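PDB 6T7J: carbon monoxide dehydrogenase from Thermococcus sp. AM4, which catalyses the reversible oxidation of carbon monoxide with water to carbon dioxide, probably passing the electrons through iron-sulfur clusters to a ferredoxin. Local coordinates for residues Ile24-Ala27 against Glu28-Ile32; Leu189-Ala192 against Ile193-Val197; Gly307-Val310 against Leu311-Gly315; Glu394-Asn398 against Arg399-Arg403; Ala466-Leu469 against Ile470-Asp473. All coordinates share one frame; numbering follows the deposited sequence.

Interaction 1. Residues Ile24-Ala27 against Glu28-Ile32; sequences IEKA and EEEGI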
loop_
_atom_site.group_PDB
_atom_site.type_symbol
_atom_site.label_atom_id
_atom_site.label_comp_id
_atom_site.label_asym_id
_atom_site.label_seq_id
_atom_site.Cartn_x
_atom_site.Cartn_y
_atom_site.Cartn_z
ATOM N N ILE A 24 -4.943 27.427 22.787
ATOM C CA ILE A 24 -6.216 26.722 22.647
ATOM C C ILE A 24 -7.368 27.626 23.069
ATOM O O ILE A 24 -8.418 27.677 22.410
ATOM C CB ILE A 24 -6.194 25.408 23.448
ATOM C CG1 ILE A 24 -5.151 24.455 22.866
ATOM C CG2 ILE A 24 -7.566 24.746 23.436
ATOM C CD1 ILE A 24 -5.042 23.149 23.611
ATOM N N GLU A 25 -7.185 28.381 24.155
ATOM C CA GLU A 25 -8.241 29.294 24.580
ATOM C C GLU A 25 -8.429 30.439 23.591
ATOM O O GLU A 25 -9.556 30.892 23.366
ATOM C CB GLU A 25 -7.939 29.843 25.962
ATOM C CG GLU A 25 -7.549 28.800 26.945
ATOM C CD GLU A 25 -6.999 29.443 28.154
ATOM O OE1 GLU A 25 -6.244 28.784 28.917
ATOM O OE2 GLU A 25 -7.415 30.603 28.405
ATOM N N LYS A 26 -7.332 30.934 23.011
ATOM C CA LYS A 26 -7.449 31.960 21.978
ATOM C C LYS A 26 -8.221 31.437 20.773
ATOM O O LYS A 26 -9.073 32.142 20.215
ATOM C CB LYS A 26 -6.060 32.443 21.561
ATOM C CG LYS A 26 -6.078 33.545 20.517
ATOM C CD LYS A 26 -4.686 34.106 20.286
ATOM C CE LYS A 26 -4.736 35.376 19.456
ATOM N NZ LYS A 26 -5.336 35.140 18.116
ATOM N N ALA A 27 -7.939 30.199 20.359
ATOM C CA ALA A 27 -8.694 29.584 19.275
ATOM C C ALA A 27 -10.172 29.483 19.625
ATOM O O ALA A 27 -11.038 29.727 18.775
ATOM C CB ALA A 27 -8.127 28.201 18.960
ATOM N N GLU A 28 -10.477 29.122 20.873
ATOM C CA GLU A 28 -11.873 29.023 21.291
ATOM C C GLU A 28 -12.568 30.376 21.219
ATOM O O GLU A 28 -13.676 30.491 20.679
ATOM C CB GLU A 28 -11.959 28.451 22.704
ATOM C CG GLU A 28 -11.504 27.015 22.807
ATOM C CD GLU A 28 -12.256 26.247 23.865
ATOM O OE1 GLU A 28 -13.030 26.879 24.612
ATOM O OE2 GLU A 28 -12.069 25.014 23.949
ATOM N N GLU A 29 -11.933 31.419 21.759
ATOM C CA GLU A 29 -12.571 32.732 21.750
ATOM C C GLU A 29 -12.665 33.301 20.338
ATOM O O GLU A 29 -13.543 34.127 20.064
ATOM C CB GLU A 29 -11.828 33.692 22.678
ATOM C CG GLU A 29 -12.359 33.687 24.111
ATOM C CD GLU A 29 -13.440 34.732 24.350
ATOM O OE1 GLU A 29 -13.096 35.855 24.778
ATOM O OE2 GLU A 29 -14.631 34.429 24.114
ATOM N N GLU A 30 -11.790 32.868 19.432
ATOM C CA GLU A 30 -11.902 33.244 18.030
ATOM C C GLU A 30 -12.791 32.299 17.231
ATOM O O GLU A 30 -13.071 32.579 16.060
ATOM C CB GLU A 30 -10.515 33.304 17.383
ATOM C CG GLU A 30 -9.903 34.694 17.358
ATOM C CD GLU A 30 -8.389 34.657 17.343
ATOM O OE1 GLU A 30 -7.773 35.165 18.302
ATOM O OE2 GLU A 30 -7.817 34.119 16.372
ATOM N N GLY A 31 -13.236 31.196 17.828
ATOM C CA GLY A 31 -14.068 30.247 17.116
ATOM C C GLY A 31 -13.322 29.387 16.124
ATOM O O GLY A 31 -13.885 29.017 15.088
ATOM N N ILE A 32 -12.066 29.058 16.409
ATOM C CA ILE A 32 -11.219 28.277 15.515
ATOM C C ILE A 32 -11.014 26.905 16.141
ATOM O O ILE A 32 -10.521 26.798 17.272
ATOM C CB ILE A 32 -9.876 28.976 15.256
ATOM C CG1 ILE A 32 -10.100 30.282 14.490
ATOM C CG2 ILE A 32 -8.937 28.058 14.494
ATOM C CD1 ILE A 32 -8.844 31.105 14.303
#

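Interaction 2. Residues Leu189-Ala192 against Ile193-Val197; sequences LPRA and IDREV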
loop_
_atom_site.group_PDB
_atom_site.type_symbol
_atom_site.label_atom_id
_atom_site.label_comp_id
_atom_site.label_asym_id
_atom_site.label_seq_id
_atom_site.Cartn_x
_atom_site.Cartn_y
_atom_site.Cartn_z
ATOM N N LEU A 189 14.557 -11.081 5.790
ATOM C CA LEU A 189 15.520 -10.197 5.150
ATOM C C LEU A 189 14.843 -9.433 4.017
ATOM O O LEU A 189 14.294 -10.062 3.098
ATOM C CB LEU A 189 16.712 -10.988 4.617
ATOM C CG LEU A 189 17.756 -11.420 5.651
ATOM C CD1 LEU A 189 18.771 -12.366 5.033
ATOM C CD2 LEU A 189 18.447 -10.211 6.259
ATOM N N PRO A 190 14.842 -8.104 4.041
ATOM C CA PRO A 190 14.196 -7.347 2.965
ATOM C C PRO A 190 15.027 -7.358 1.692
ATOM O O PRO A 190 16.259 -7.354 1.724
ATOM C CB PRO A 190 14.087 -5.934 3.545
ATOM C CG PRO A 190 15.219 -5.843 4.511
ATOM C CD PRO A 190 15.408 -7.226 5.082
ATOM N N ARG A 191 14.329 -7.362 0.557
ATOM C CA ARG A 191 14.952 -7.486 -0.755
ATOM C C ARG A 191 14.942 -6.187 -1.546
ATOM O O ARG A 191 15.990 -5.746 -2.027
ATOM C CB ARG A 191 14.250 -8.596 -1.550
ATOM C CG ARG A 191 14.181 -9.924 -0.807
ATOM C CD ARG A 191 12.965 -10.736 -1.217
ATOM N NE ARG A 191 11.719 -10.098 -0.804
ATOM C CZ ARG A 191 10.514 -10.636 -0.962
ATOM N NH1 ARG A 191 9.436 -9.980 -0.557
ATOM N NH2 ARG A 191 10.385 -11.829 -1.527
ATOM N N ALA A 192 13.776 -5.563 -1.705
ATOM C CA ALA A 192 13.667 -4.253 -2.332
ATOM C C ALA A 192 12.486 -3.533 -1.698
ATOM O O ALA A 192 11.417 -4.127 -1.534
ATOM C CB ALA A 192 13.485 -4.368 -3.849
ATOM N N ILE A 193 12.681 -2.258 -1.358
ATOM C CA ILE A 193 11.759 -1.566 -0.454
ATOM C C ILE A 193 10.361 -1.486 -1.056
ATOM O O ILE A 193 9.372 -1.931 -0.451
ATOM C CB ILE A 193 12.295 -0.165 -0.112
ATOM C CG1 ILE A 193 13.785 -0.217 0.228
ATOM C CG2 ILE A 193 11.525 0.395 1.043
ATOM C CD1 ILE A 193 14.407 1.155 0.454
ATOM N N ASP A 194 10.257 -0.885 -2.246
ATOM C CA ASP A 194 8.962 -0.758 -2.906
ATOM C C ASP A 194 8.305 -2.116 -3.101
ATOM O O ASP A 194 7.077 -2.231 -3.001
ATOM C CB ASP A 194 9.123 -0.041 -4.247
ATOM C CG ASP A 194 9.594 1.396 -4.090
ATOM O OD1 ASP A 194 9.646 1.887 -2.943
ATOM O OD2 ASP A 194 9.912 2.035 -5.117
ATOM N N ARG A 195 9.104 -3.158 -3.346
ATOM C CA ARG A 195 8.544 -4.501 -3.439
ATOM C C ARG A 195 7.946 -4.945 -2.110
ATOM O O ARG A 195 6.898 -5.592 -2.085
ATOM C CB ARG A 195 9.601 -5.502 -3.900
ATOM C CG ARG A 195 9.065 -6.925 -3.961
ATOM C CD ARG A 195 10.161 -7.965 -4.023
ATOM N NE ARG A 195 9.602 -9.307 -4.166
ATOM C CZ ARG A 195 10.306 -10.377 -4.518
ATOM N NH1 ARG A 195 9.713 -11.558 -4.623
ATOM N NH2 ARG A 195 11.606 -10.265 -4.764
ATOM N N GLU A 196 8.596 -4.610 -0.992
ATOM C CA GLU A 196 8.044 -4.988 0.307
ATOM C C GLU A 196 6.714 -4.289 0.564
ATOM O O GLU A 196 5.746 -4.918 1.018
ATOM C CB GLU A 196 9.044 -4.674 1.424
ATOM C CG GLU A 196 10.442 -5.253 1.222
ATOM C CD GLU A 196 10.449 -6.759 1.033
ATOM O OE1 GLU A 196 9.524 -7.434 1.531
ATOM O OE2 GLU A 196 11.387 -7.275 0.388
ATOM N N VAL A 197 6.645 -2.986 0.268
ATOM C CA VAL A 197 5.387 -2.254 0.435
ATOM C C VAL A 197 4.292 -2.871 -0.433
ATOM O O VAL A 197 3.168 -3.133 0.029
ATOM C CB VAL A 197 5.587 -0.761 0.111
ATOM C CG1 VAL A 197 4.246 -0.085 -0.158
ATOM C CG2 VAL A 197 6.321 -0.060 1.245
#

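Interaction 3. Residues Gly307-Val310 against Leu311-Gly315; sequences GNEV and LMRLG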
loop_
_atom_site.group_PDB
_atom_site.type_symbol
_atom_site.label_atom_id
_atom_site.label_comp_id
_atom_site.label_asym_id
_atom_site.label_seq_id
_atom_site.Cartn_x
_atom_site.Cartn_y
_atom_site.Cartn_z
ATOM N N GLY A 307 11.777 20.831 10.665
ATOM C CA GLY A 307 12.310 21.732 11.668
ATOM C C GLY A 307 13.459 21.109 12.432
ATOM O O GLY A 307 14.449 21.777 12.731
ATOM N N ASN A 308 13.352 19.815 12.740
ATOM C CA ASN A 308 14.449 19.130 13.413
ATOM C C ASN A 308 15.687 19.067 12.526
ATOM O O ASN A 308 16.813 19.190 13.016
ATOM C CB ASN A 308 14.022 17.723 13.831
ATOM C CG ASN A 308 13.292 17.706 15.159
ATOM O OD1 ASN A 308 13.663 18.417 16.094
ATOM N ND2 ASN A 308 12.245 16.894 15.246
ATOM N N GLU A 309 15.498 18.872 11.220
ATOM C CA GLU A 309 16.633 18.850 10.300
ATOM C C GLU A 309 17.367 20.186 10.311
ATOM O O GLU A 309 18.594 20.240 10.495
ATOM C CB GLU A 309 16.168 18.511 8.879
ATOM C CG GLU A 309 15.363 17.228 8.751
ATOM C CD GLU A 309 16.230 15.994 8.597
ATOM O OE1 GLU A 309 17.466 16.107 8.742
ATOM O OE2 GLU A 309 15.672 14.907 8.332
ATOM N N VAL A 310 16.623 21.282 10.121
ATOM C CA VAL A 310 17.276 22.590 10.099
ATOM C C VAL A 310 17.821 22.952 11.478
ATOM O O VAL A 310 18.806 23.691 11.585
ATOM C CB VAL A 310 16.327 23.677 9.557
ATOM C CG1 VAL A 310 16.044 23.435 8.086
ATOM C CG2 VAL A 310 15.038 23.728 10.354
ATOM N N LEU A 311 17.228 22.417 12.547
ATOM C CA LEU A 311 17.747 22.659 13.888
ATOM C C LEU A 311 19.076 21.946 14.096
ATOM O O LEU A 311 20.036 22.533 14.608
ATOM C CB LEU A 311 16.723 22.205 14.929
ATOM C CG LEU A 311 17.206 22.047 16.371
ATOM C CD1 LEU A 311 17.285 23.402 17.042
ATOM C CD2 LEU A 311 16.290 21.118 17.154
ATOM N N MET A 312 19.148 20.672 13.701
ATOM C CA MET A 312 20.365 19.894 13.888
ATOM C C MET A 312 21.506 20.417 13.029
ATOM O O MET A 312 22.667 20.354 13.446
ATOM C CB MET A 312 20.111 18.420 13.570
ATOM C CG MET A 312 19.062 17.750 14.446
ATOM S SD MET A 312 19.757 16.918 15.882
ATOM C CE MET A 312 20.784 15.679 15.094
ATOM N N ARG A 313 21.209 20.931 11.836
ATOM C CA ARG A 313 22.292 21.331 10.944
ATOM C C ARG A 313 22.652 22.809 11.033
ATOM O O ARG A 313 23.839 23.147 10.994
ATOM C CB ARG A 313 21.947 20.976 9.497
ATOM C CG ARG A 313 22.620 19.704 9.015
ATOM C CD ARG A 313 21.694 18.901 8.127
ATOM N NE ARG A 313 21.824 17.467 8.363
ATOM C CZ ARG A 313 20.932 16.564 7.970
ATOM N NH1 ARG A 313 19.844 16.947 7.316
ATOM N NH2 ARG A 313 21.129 15.280 8.225
ATOM N N LEU A 314 21.671 23.704 11.158
ATOM C CA LEU A 314 21.928 25.135 11.087
ATOM C C LEU A 314 21.675 25.874 12.392
ATOM O O LEU A 314 22.085 27.034 12.513
ATOM C CB LEU A 314 21.073 25.765 9.978
ATOM C CG LEU A 314 21.004 24.950 8.686
ATOM C CD1 LEU A 314 19.843 25.403 7.820
ATOM C CD2 LEU A 314 22.318 25.051 7.927
ATOM N N GLY A 315 21.027 25.245 13.368
ATOM C CA GLY A 315 20.657 25.947 14.579
ATOM C C GLY A 315 19.375 26.734 14.469
ATOM O O GLY A 315 19.141 27.636 15.279
HETATM O O HOH W 1 18.813 13.521 8.069
#

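Interaction 4. Residues Glu394-Asn398 against Arg399-Arg403; sequences ENYPN and RPRDR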
loop_
_atom_site.group_PDB
_atom_site.type_symbol
_atom_site.label_atom_id
_atom_site.label_comp_id
_atom_site.label_asym_id
_atom_site.label_seq_id
_atom_site.Cartn_x
_atom_site.Cartn_y
_atom_site.Cartn_z
ATOM N N GLU A 394 6.321 40.079 1.899
ATOM C CA GLU A 394 5.310 40.994 1.385
ATOM C C GLU A 394 3.983 40.824 2.109
ATOM O O GLU A 394 3.178 41.761 2.149
ATOM C CB GLU A 394 5.134 40.784 -0.117
ATOM C CG GLU A 394 6.341 41.210 -0.936
ATOM C CD GLU A 394 6.514 40.390 -2.197
ATOM O OE1 GLU A 394 7.530 40.588 -2.897
ATOM O OE2 GLU A 394 5.638 39.548 -2.487
ATOM N N ASN A 395 3.729 39.642 2.675
ATOM C CA ASN A 395 2.541 39.468 3.501
ATOM C C ASN A 395 2.704 40.056 4.897
ATOM O O ASN A 395 1.697 40.269 5.581
ATOM C CB ASN A 395 2.176 37.988 3.614
ATOM C CG ASN A 395 0.768 37.777 4.137
ATOM O OD1 ASN A 395 -0.131 38.579 3.875
ATOM N ND2 ASN A 395 0.569 36.698 4.885
ATOM N N TYR A 396 3.941 40.292 5.336
ATOM C CA TYR A 396 4.166 40.885 6.658
ATOM C C TYR A 396 3.283 42.090 6.991
ATOM O O TYR A 396 2.783 42.146 8.128
ATOM C CB TYR A 396 5.643 41.268 6.823
ATOM C CG TYR A 396 5.960 41.915 8.158
ATOM C CD1 TYR A 396 6.089 41.148 9.310
ATOM C CD2 TYR A 396 6.133 43.291 8.267
ATOM C CE1 TYR A 396 6.380 41.731 10.533
ATOM C CE2 TYR A 396 6.424 43.885 9.487
ATOM C CZ TYR A 396 6.547 43.098 10.615
ATOM O OH TYR A 396 6.837 43.677 11.829
ATOM N N PRO A 397 3.059 43.070 6.106
ATOM C CA PRO A 397 2.196 44.206 6.485
ATOM C C PRO A 397 0.766 43.823 6.832
ATOM O O PRO A 397 0.054 44.639 7.432
ATOM C CB PRO A 397 2.238 45.110 5.246
ATOM C CG PRO A 397 3.525 44.788 4.596
ATOM C CD PRO A 397 3.732 43.318 4.817
ATOM N N ASN A 398 0.318 42.619 6.483
ATOM C CA ASN A 398 -1.057 42.204 6.723
ATOM C C ASN A 398 -1.251 41.530 8.075
ATOM O O ASN A 398 -2.351 41.044 8.353
ATOM C CB ASN A 398 -1.524 41.265 5.610
ATOM C CG ASN A 398 -1.572 41.946 4.260
ATOM O OD1 ASN A 398 -2.042 43.079 4.141
ATOM N ND2 ASN A 398 -1.082 41.260 3.232
ATOM N N ARG A 399 -0.224 41.489 8.910
ATOM C CA ARG A 399 -0.335 40.816 10.200
ATOM C C ARG A 399 -1.293 41.569 11.112
ATOM O O ARG A 399 -1.011 42.719 11.475
ATOM C CB ARG A 399 1.032 40.698 10.865
ATOM C CG ARG A 399 0.958 40.250 12.315
ATOM C CD ARG A 399 2.286 40.429 13.022
ATOM N NE ARG A 399 3.335 39.615 12.420
ATOM C CZ ARG A 399 4.455 39.263 13.042
ATOM N NH1 ARG A 399 5.355 38.518 12.415
ATOM N NH2 ARG A 399 4.673 39.654 14.290
ATOM N N PRO A 400 -2.421 40.975 11.508
ATOM C CA PRO A 400 -3.312 41.655 12.457
ATOM C C PRO A 400 -2.675 41.761 13.831
ATOM O O PRO A 400 -2.846 40.871 14.672
ATOM C CB PRO A 400 -4.556 40.758 12.475
ATOM C CG PRO A 400 -4.037 39.401 12.119
ATOM C CD PRO A 400 -2.895 39.622 11.166
ATOM N N ARG A 401 -1.927 42.843 14.063
ATOM C CA ARG A 401 -1.216 43.005 15.326
ATOM C C ARG A 401 -2.163 43.073 16.516
ATOM O O ARG A 401 -1.744 42.795 17.645
ATOM C CB ARG A 401 -0.339 44.257 15.277
ATOM C CG ARG A 401 0.801 44.169 14.277
ATOM C CD ARG A 401 1.939 45.110 14.647
ATOM N NE ARG A 401 3.135 44.860 13.845
ATOM C CZ ARG A 401 4.117 44.039 14.202
ATOM N NH1 ARG A 401 5.164 43.872 13.407
ATOM N NH2 ARG A 401 4.056 43.384 15.353
ATOM N N ASP A 402 -3.429 43.429 16.288
ATOM C CA ASP A 402 -4.418 43.439 17.359
ATOM C C ASP A 402 -4.757 42.037 17.850
ATOM O O ASP A 402 -5.228 41.888 18.982
ATOM C CB ASP A 402 -5.691 44.142 16.886
ATOM C CG ASP A 402 -6.178 43.621 15.547
ATOM O OD1 ASP A 402 -5.373 43.596 14.591
ATOM O OD2 ASP A 402 -7.362 43.236 15.447
ATOM N N ARG A 403 -4.530 41.010 17.029
ATOM C CA ARG A 403 -4.861 39.633 17.371
ATOM C C ARG A 403 -3.616 38.766 17.540
ATOM O O ARG A 403 -3.671 37.549 17.346
ATOM C CB ARG A 403 -5.780 39.024 16.312
ATOM C CG ARG A 403 -7.000 39.861 15.984
ATOM C CD ARG A 403 -7.585 39.466 14.638
ATOM N NE ARG A 403 -7.922 38.047 14.585
ATOM C CZ ARG A 403 -8.065 37.354 13.460
ATOM N NH1 ARG A 403 -8.373 36.064 13.508
ATOM N NH2 ARG A 403 -7.900 37.950 12.286
#

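Interaction 5. Residues Ala466-Leu469 against Ile470-Asp473; sequences AKEL and IKRD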
loop_
_atom_site.group_PDB
_atom_site.type_symbol
_atom_site.label_atom_id
_atom_site.label_comp_id
_atom_site.label_asym_id
_atom_site.label_seq_id
_atom_site.Cartn_x
_atom_site.Cartn_y
_atom_site.Cartn_z
ATOM N N ALA A 466 11.162 10.596 29.931
ATOM C CA ALA A 466 12.560 11.015 29.885
ATOM C C ALA A 466 13.088 11.337 31.281
ATOM O O ALA A 466 14.199 10.925 31.644
ATOM C CB ALA A 466 12.712 12.220 28.957
ATOM N N LYS A 467 12.298 12.065 32.077
ATOM C CA LYS A 467 12.700 12.426 33.432
ATOM C C LYS A 467 12.892 11.187 34.296
ATOM O O LYS A 467 13.915 11.040 34.980
ATOM C CB LYS A 467 11.644 13.335 34.063
ATOM C CG LYS A 467 11.712 14.801 33.684
ATOM C CD LYS A 467 10.783 15.598 34.591
ATOM C CE LYS A 467 10.258 16.852 33.919
ATOM N NZ LYS A 467 11.252 17.959 33.951
ATOM N N GLU A 468 11.893 10.300 34.307
ATOM C CA GLU A 468 11.965 9.112 35.146
ATOM C C GLU A 468 13.127 8.219 34.745
ATOM O O GLU A 468 13.689 7.519 35.593
ATOM C CB GLU A 468 10.650 8.335 35.075
ATOM C CG GLU A 468 9.474 9.024 35.747
ATOM C CD GLU A 468 9.649 9.142 37.250
ATOM O OE1 GLU A 468 9.583 10.277 37.768
ATOM O OE2 GLU A 468 9.853 8.101 37.912
ATOM N N LEU A 469 13.511 8.235 33.467
ATOM C CA LEU A 469 14.643 7.421 33.043
ATOM C C LEU A 469 15.970 8.057 33.448
ATOM O O LEU A 469 16.847 7.378 33.994
ATOM C CB LEU A 469 14.589 7.187 31.532
ATOM C CG LEU A 469 13.533 6.176 31.076
ATOM C CD1 LEU A 469 13.590 5.977 29.575
ATOM C CD2 LEU A 469 13.704 4.849 31.801
ATOM N N ILE A 470 16.132 9.363 33.206
ATOM C CA ILE A 470 17.418 9.987 33.512
ATOM C C ILE A 470 17.644 10.079 35.016
ATOM O O ILE A 470 18.795 10.122 35.470
ATOM C CB ILE A 470 17.547 11.377 32.857
ATOM C CG1 ILE A 470 16.485 12.339 33.384
ATOM C CG2 ILE A 470 17.475 11.279 31.367
ATOM C CD1 ILE A 470 16.673 13.758 32.904
ATOM N N LYS A 471 16.575 10.116 35.817
ATOM C CA LYS A 471 16.766 10.123 37.263
ATOM C C LYS A 471 17.230 8.768 37.788
ATOM O O LYS A 471 17.801 8.704 38.881
ATOM C CB LYS A 471 15.476 10.557 37.970
ATOM C CG LYS A 471 14.576 9.414 38.411
ATOM C CD LYS A 471 13.602 9.857 39.494
ATOM C CE LYS A 471 12.561 10.820 38.949
ATOM N NZ LYS A 471 11.319 10.825 39.777
ATOM N N ARG A 472 17.007 7.691 37.033
ATOM C CA ARG A 472 17.507 6.368 37.380
ATOM C C ARG A 472 18.811 6.036 36.663
ATOM O O ARG A 472 19.145 4.854 36.512
ATOM C CB ARG A 472 16.450 5.302 37.079
ATOM C CG ARG A 472 15.082 5.605 37.660
ATOM C CD ARG A 472 14.433 4.363 38.259
ATOM N NE ARG A 472 13.027 4.229 37.881
ATOM C CZ ARG A 472 12.040 4.978 38.365
ATOM N NH1 ARG A 472 10.794 4.778 37.958
ATOM N NH2 ARG A 472 12.294 5.928 39.256
ATOM N N ASP A 473 19.542 7.056 36.207
ATOM C CA ASP A 473 20.832 6.887 35.535
ATOM C C ASP A 473 20.693 6.076 34.245
ATOM O O ASP A 473 21.408 5.098 34.016
ATOM C CB ASP A 473 21.863 6.252 36.474
ATOM C CG ASP A 473 22.645 7.283 37.263
ATOM O OD1 ASP A 473 22.716 8.447 36.815
ATOM O OD2 ASP A 473 23.187 6.929 38.331
HETATM O O HOH W 2 9.908 8.756 40.785
#

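Interaction 1. Residues Ile24-Ala27 against Glu28-Ile32
The carbonyls of I24, E25 and K26 accept from the amides four residues ahead: I24 O accepts a hydrogen bond from E28 N at 2.9 Å, and E25 O and K26 O do the same for E29 N and E30 N. At A27 the pattern changes. Its carbonyl oxygen is met by I32 N, five residues on, in a nearly straight bond of 2.7 Å (N-H...O 175°), while G31 N turns back to E28 O. With G31 at positive phi, a conformation that favours glycine, these two bonds make the Schellman motif that closes helix 20-30. The same turn sets I32 beside the last turn of the helix, its CB 4.2 Å from A27 CB, and I330 of helix 325-330 packs on both residues. K26 leaves on a different flank: CG stands anti to the backbone N (chi1 -178°), and the chain stays stretched until its last torsion bends NZ across to the carboxylate of E30. NZ and OE1 form a salt bridge modelled at 2.4 Å, so short that its exact length is doubtful. NZ also hydrogen-bonds to I330 O and R403 O, tying the ammonium to more than one part of the chain. E28 rests CG 3.2 Å from I24 O and sends OE2 away from this turn, to V9 N and H37 NE2.

Interaction 2. Residues Leu189-Ala192 against Ile193-Val197
The guanidinium of R191 lies flat on that of R195, their centres 3.6 Å apart and their planes only 16° from parallel, while the carboxylate of E196 meets R191 at its edge. R195 reaches the stack as a straight arm, CG anti to the backbone N (chi1 178°) and extended through to NE. R191 instead bends at chi3, which turns its NE and NH1 side to the glutamate in a side-on grip. NE points at the syn lone pair of E196 OE2, 3.1 Å away and in the guanidinium plane; NH1 reaches E196 OE1 at 3.3 Å. The backbone joins in from another direction, R191 N donating to E196 OE2 at 2.9 Å from above the carboxylate plane. All this is built round the start of helix 193-203, where A192 is the N-cap residue and its carbonyl oxygen accepts from E196 N at 2.9 Å. Near the subunit interface, R195 also packs on R105 of the second subunit. Two buried cations can stack here because acids surround them: E196 and E199 bind R191 and D166 binds R195, so their negative charge probably offsets the closeness of the guanidinium groups.

Interaction 3. Residues Gly307-Val310 against Leu311-Gly315
R313 reaches back one helical turn to E309, and its side chain can be followed atom by atom. CB sits 3.6 Å from E309 O, the carbonyl that also accepts the R313 backbone N-H. Bends at chi2 and chi3 then carry the chain along the flank of the helix beside E309, the two side chains pointing the same way, with CD still 4.1 Å from E309 O. NE makes a weak bond to G243 O. CZ comes within 3.6 Å of E309 OE1, and NH1 closes on that same oxygen in a salt bridge of 2.9 Å, with guanidinium and carboxylate planes 29° apart. NH2 has a salt bridge with D239 of helix 212-242 and also donates to a water at 2.9 Å. That water in turn donates to E309 OE1 at 3.0 Å, so the oxygen is gripped both directly and through solvent. E309 meets the arginine by folding at chi2 (-85°), which leaves OE2 for S521 OG. The whole turn belongs to helix 304-314, which joins strands 297-303 and 318-320 in a beta-alpha-beta unit. C304 and C305, in the pocket of the nickel-free broken cluster, lie at its start, and the side chain of N308 is about 6 Å from that cluster, with OD1 hydrogen-bonded to H518 NE2. Near the far end V310 CB packs 4.3 Å from L314 CD1. R313 thus joins helix 304-314 to helix 212-242, and E309 and D239 probably offset the closeness of its NH2 to the R527 cation.

Interaction 4. Residues Glu394-Asn398 against Arg399-Arg403
R399 N donates to Y396 O at 3.2 Å, from well above the carbonyl plane, and N398 N to N395 O, so the chain leaves helix 381-395 through a short 3-10 turn. N398 ND2 gives N395 OD1 an almost straight bond of 2.9 Å, lying in the carbonyl plane and in its own amide plane. N395 ND2 turns instead to the backbone of H356 and E335. Across the turn Y396 and R399 both set CG anti to the backbone N (chi1 179° and 169°), which lets the ring edge approach the arginine. Y396 CE1 stands over one face of the R399 guanidinium, toward its rim and 3.9 Å from NH1, with the two planes 66° apart. Helix 381-395 follows strand 372-373, an outermost strand of a six-stranded parallel sheet, and segment 399-403 leads on toward strand 411-415; P400 bends it in an inverse gamma turn, after which R403 N bonds back to P400 O. R399 carries its charge inward to a salt bridge with E335, and its NH2 bonds to K258 O. R401 is extended from CG to NE, and R399 CD lies 4.1 Å above the plane of its guanidinium, over the centre. R401 NH1 is hydrogen-bonded to E259 O; the approach of that nitrogen to Y396 OH is too close in the model to be trusted.

Interaction 5. Residues Ala466-Leu469 against Ile470-Asp473
E468 OE1 accepts from K471 NZ at 2.7 Å, the lysine coming in on the syn side but 34° out of the carboxylate plane. The pair sits at the end of helix 460-471, the helix of the beta-alpha-beta unit that links strand 444-448 to strand 474-478. The second oxygen serves R472: OE2 and NH1 form a long salt bridge of 3.5 Å, the guanidinium turned 72° from the carboxylate. One water completes a small ring, donating to E468 OE2 at 2.9 Å and accepting from K471 NZ at 2.7 Å, so the lysine is joined to both oxygens, one of them through solvent. E468 takes part because its chain folds at chi2, which turns the acid along the helix beside K471. R472 also leans on the backbone, CG 3.1 Å from E468 O and that oxygen over one face of its guanidinium. The two neighbouring cations probably favour the charged carboxylate, against the partly negative helix end. The helix stops in a Schellman motif: D473, at positive phi, is its C-prime residue, with D473 N bonded to I470 O and V474 N reaching L469 O as strand 474-478 begins. The carboxylate of D473 turns to the amides of G503 and L504 at the start of helix 502-511. On the buried flank, I470 sets CG1 between its backbone N and carbonyl carbon (chi1 62°), which leaves CG1 3.2 Å from A466 O and 3.3 Å from K467 O.

Overall arrangement
Along the chain the five contacts follow one another in series, each within a single short run, and they sample several parts of the fold. Interactions 1 and 4 are the only pair that touch: their centres are 19 Å apart, and K26 NZ of the N-terminal helix hydrogen-bonds to R403 O after helix 381-395, while E30 makes only a long, weak ion pair with R403. Interaction 2 lies on the opposite side of the chain's centre from both, where helix 193-203 adjoins the second subunit. Interactions 3 and 5, centres 26 Å apart, each occupy a beta-alpha-beta unit, one in each of the two six-stranded parallel sheets. N308 of interaction 3 lies about 6 Å from the broken cluster, whereas interactions 1 and 4 lie farther from the chain's centre.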